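Side-chain contact in proteasome accessory factor B/C (PafBC) (Paenarthrobacter aurescens, PDB 6SJ9), which probably acts as a transcriptional regulator of the bacterial DNA damage response, pairing winged helix-turn-helix modules with WYL domains: residues Y193-D198 with K204-L209. Residues are numbered along the deposited sequence; the frame is centred on the assembly and turned at random.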
loop_
_atom_site.group_PDB
_atom_site.type_symbol
_atom_site.label_atom_id
_atom_site.label_comp_id
_atom_site.label_asym_id
_atom_site.label_seq_id
_atom_site.Cartn_x
_atom_site.Cartn_y
_atom_site.Cartn_z
ATOM N N TYR A 193 -8.686 -1.814 -17.073
ATOM C CA TYR A 193 -9.145 -2.028 -18.432
ATOM C C TYR A 193 -8.644 -0.874 -19.287
ATOM O O TYR A 193 -8.559 0.259 -18.811
ATOM C CB TYR A 193 -10.670 -2.026 -18.536
ATOM C CG TYR A 193 -11.343 -3.121 -17.735
ATOM C CD1 TYR A 193 -11.495 -3.009 -16.359
ATOM C CD2 TYR A 193 -11.816 -4.275 -18.351
ATOM C CE1 TYR A 193 -12.118 -4.034 -15.619
ATOM C CE2 TYR A 193 -12.436 -5.294 -17.623
ATOM C CZ TYR A 193 -12.579 -5.164 -16.260
ATOM O OH TYR A 193 -13.184 -6.180 -15.540
ATOM N N LEU A 194 -8.428 -1.170 -20.568
ATOM C CA LEU A 194 -8.218 -0.195 -21.629
ATOM C C LEU A 194 -9.472 -0.180 -22.501
ATOM O O LEU A 194 -10.016 -1.246 -22.862
ATOM C CB LEU A 194 -7.000 -0.599 -22.466
ATOM C CG LEU A 194 -6.852 0.155 -23.801
ATOM C CD1 LEU A 194 -6.429 1.636 -23.642
ATOM C CD2 LEU A 194 -5.874 -0.590 -24.680
ATOM N N VAL A 195 -9.989 1.009 -22.779
ATOM C CA VAL A 195 -11.071 1.137 -23.743
ATOM C C VAL A 195 -10.540 1.966 -24.897
ATOM O O VAL A 195 -9.784 2.926 -24.687
ATOM C CB VAL A 195 -12.374 1.749 -23.168
ATOM C CG1 VAL A 195 -12.118 3.123 -22.652
ATOM C CG2 VAL A 195 -13.427 1.849 -24.268
ATOM N N GLY A 196 -10.895 1.570 -26.121
ATOM C CA GLY A 196 -10.450 2.344 -27.261
ATOM C C GLY A 196 -11.113 1.824 -28.519
ATOM O O GLY A 196 -11.903 0.870 -28.485
ATOM N N LEU A 197 -10.832 2.523 -29.633
ATOM C CA LEU A 197 -11.357 2.099 -30.932
ATOM C C LEU A 197 -10.445 0.991 -31.470
ATOM O O LEU A 197 -9.267 1.221 -31.765
ATOM C CB LEU A 197 -11.436 3.293 -31.883
ATOM C CG LEU A 197 -11.911 2.990 -33.316
ATOM C CD1 LEU A 197 -13.317 2.442 -33.171
ATOM C CD2 LEU A 197 -12.018 4.253 -34.158
ATOM N N ASP A 198 -10.971 -0.218 -31.573
ATOM C CA ASP A 198 -10.254 -1.323 -32.185
ATOM C C ASP A 198 -10.403 -1.193 -33.694
ATOM O O ASP A 198 -11.498 -1.370 -34.217
ATOM C CB ASP A 198 -10.851 -2.638 -31.699
ATOM C CG ASP A 198 -10.074 -3.854 -32.175
ATOM O OD1 ASP A 198 -9.752 -3.924 -33.378
ATOM O OD2 ASP A 198 -9.824 -4.757 -31.347
ATOM N N LYS A 204 -15.634 0.153 -30.908
ATOM C CA LYS A 204 -14.995 0.255 -29.619
ATOM C C LYS A 204 -14.923 -1.110 -28.948
ATOM O O LYS A 204 -15.768 -1.978 -29.162
ATOM C CB LYS A 204 -15.734 1.295 -28.787
ATOM C CG LYS A 204 -16.874 0.782 -27.977
ATOM C CD LYS A 204 -17.783 1.932 -27.585
ATOM C CE LYS A 204 -19.188 1.431 -27.230
ATOM N NZ LYS A 204 -20.145 2.564 -27.344
ATOM N N ARG A 205 -13.891 -1.288 -28.119
ATOM C CA ARG A 205 -13.642 -2.551 -27.431
ATOM C C ARG A 205 -12.984 -2.252 -26.093
ATOM O O ARG A 205 -12.338 -1.212 -25.913
ATOM C CB ARG A 205 -12.735 -3.514 -28.212
ATOM C CG ARG A 205 -13.340 -4.114 -29.472
ATOM C CD ARG A 205 -14.315 -5.219 -29.051
ATOM N NE ARG A 205 -14.930 -5.922 -30.171
ATOM C CZ ARG A 205 -15.768 -5.358 -31.042
ATOM N NH1 ARG A 205 -16.076 -4.065 -30.924
ATOM N NH2 ARG A 205 -16.336 -6.097 -32.017
ATOM N N VAL A 206 -13.230 -3.144 -25.139
ATOM C CA VAL A 206 -12.657 -3.077 -23.814
ATOM C C VAL A 206 -11.701 -4.248 -23.640
ATOM O O VAL A 206 -12.026 -5.390 -23.993
ATOM C CB VAL A 206 -13.747 -3.067 -22.735
ATOM C CG1 VAL A 206 -13.111 -2.697 -21.416
ATOM C CG2 VAL A 206 -14.832 -2.086 -23.106
ATOM N N PHE A 207 -10.507 -3.948 -23.170
ATOM C CA PHE A 207 -9.441 -4.911 -22.982
ATOM C C PHE A 207 -9.054 -4.957 -21.507
ATOM O O PHE A 207 -8.713 -3.919 -20.932
ATOM C CB PHE A 207 -8.236 -4.477 -23.825
ATOM C CG PHE A 207 -8.550 -4.354 -25.294
ATOM C CD1 PHE A 207 -8.573 -5.479 -26.120
ATOM C CD2 PHE A 207 -8.893 -3.131 -25.828
ATOM C CE1 PHE A 207 -8.872 -5.372 -27.473
ATOM C CE2 PHE A 207 -9.159 -2.997 -27.187
ATOM C CZ PHE A 207 -9.157 -4.112 -28.005
ATOM N N ARG A 208 -9.049 -6.146 -20.907
ATOM C CA ARG A 208 -8.496 -6.296 -19.565
ATOM C C ARG A 208 -6.972 -6.304 -19.613
ATOM O O ARG A 208 -6.384 -7.025 -20.410
ATOM C CB ARG A 208 -8.993 -7.562 -18.880
ATOM C CG ARG A 208 -10.459 -7.879 -19.012
ATOM C CD ARG A 208 -10.760 -9.211 -18.254
ATOM N NE ARG A 208 -10.141 -9.147 -16.927
ATOM C CZ ARG A 208 -10.754 -8.784 -15.804
ATOM N NH1 ARG A 208 -10.074 -8.751 -14.653
ATOM N NH2 ARG A 208 -12.031 -8.411 -15.840
ATOM N N LEU A 209 -6.330 -5.438 -18.835
ATOM C CA LEU A 209 -4.866 -5.362 -18.880
ATOM C C LEU A 209 -4.232 -6.709 -18.559
ATOM O O LEU A 209 -3.260 -7.118 -19.223
ATOM C CB LEU A 209 -4.353 -4.289 -17.906
ATOM C CG LEU A 209 -3.963 -2.916 -18.437
ATOM C CD1 LEU A 209 -5.130 -2.293 -19.126
ATOM C CD2 LEU A 209 -3.499 -1.973 -17.312
#
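Strands 193-198 and 204-208 run antiparallel, their axes at 161°, and two pairs, Leu194 with Phe207 and Gly196 with Arg205, exchange backbone hydrogen bonds in both directions. Leu194 N reaches Phe207 O at 2.8 Å. On the face carrying Tyr193, Val195 and Val206, the phenol ring lies alongside Arg208, both side chains pointing the same way: Tyr193 CE2 is 3.5 Å from Arg208 CG, and ring and guanidinium planes stand 78° apart. Tyr193 CD2 also meets Val206 CG1 at 3.7 Å. With an alanine here the ring is gone, and Arg208 CG and Val206 CG1 would probably be left beside a gap. The guanidinium itself is held by a salt bridge to Asp284. The two strands form a beta hairpin of the Sm-like WYL domain, flanked on this face by helix 232-237, where Tyr193 touches Leu236 and Val195 touches Glu235. On the other face Phe207 lies side by side with Leu194, Phe207 CD2 being 4.1 Å from Leu194 CD2. Asp198 OD2 reaches the ring's edge in plane, 3.5 Å from Phe207 CZ, while salt-bridged to Arg178; Phe165 and Tyr167 make edge-to-face contacts with the same ring. Asp198 CB packs against Arg205 CG at 3.7 Å.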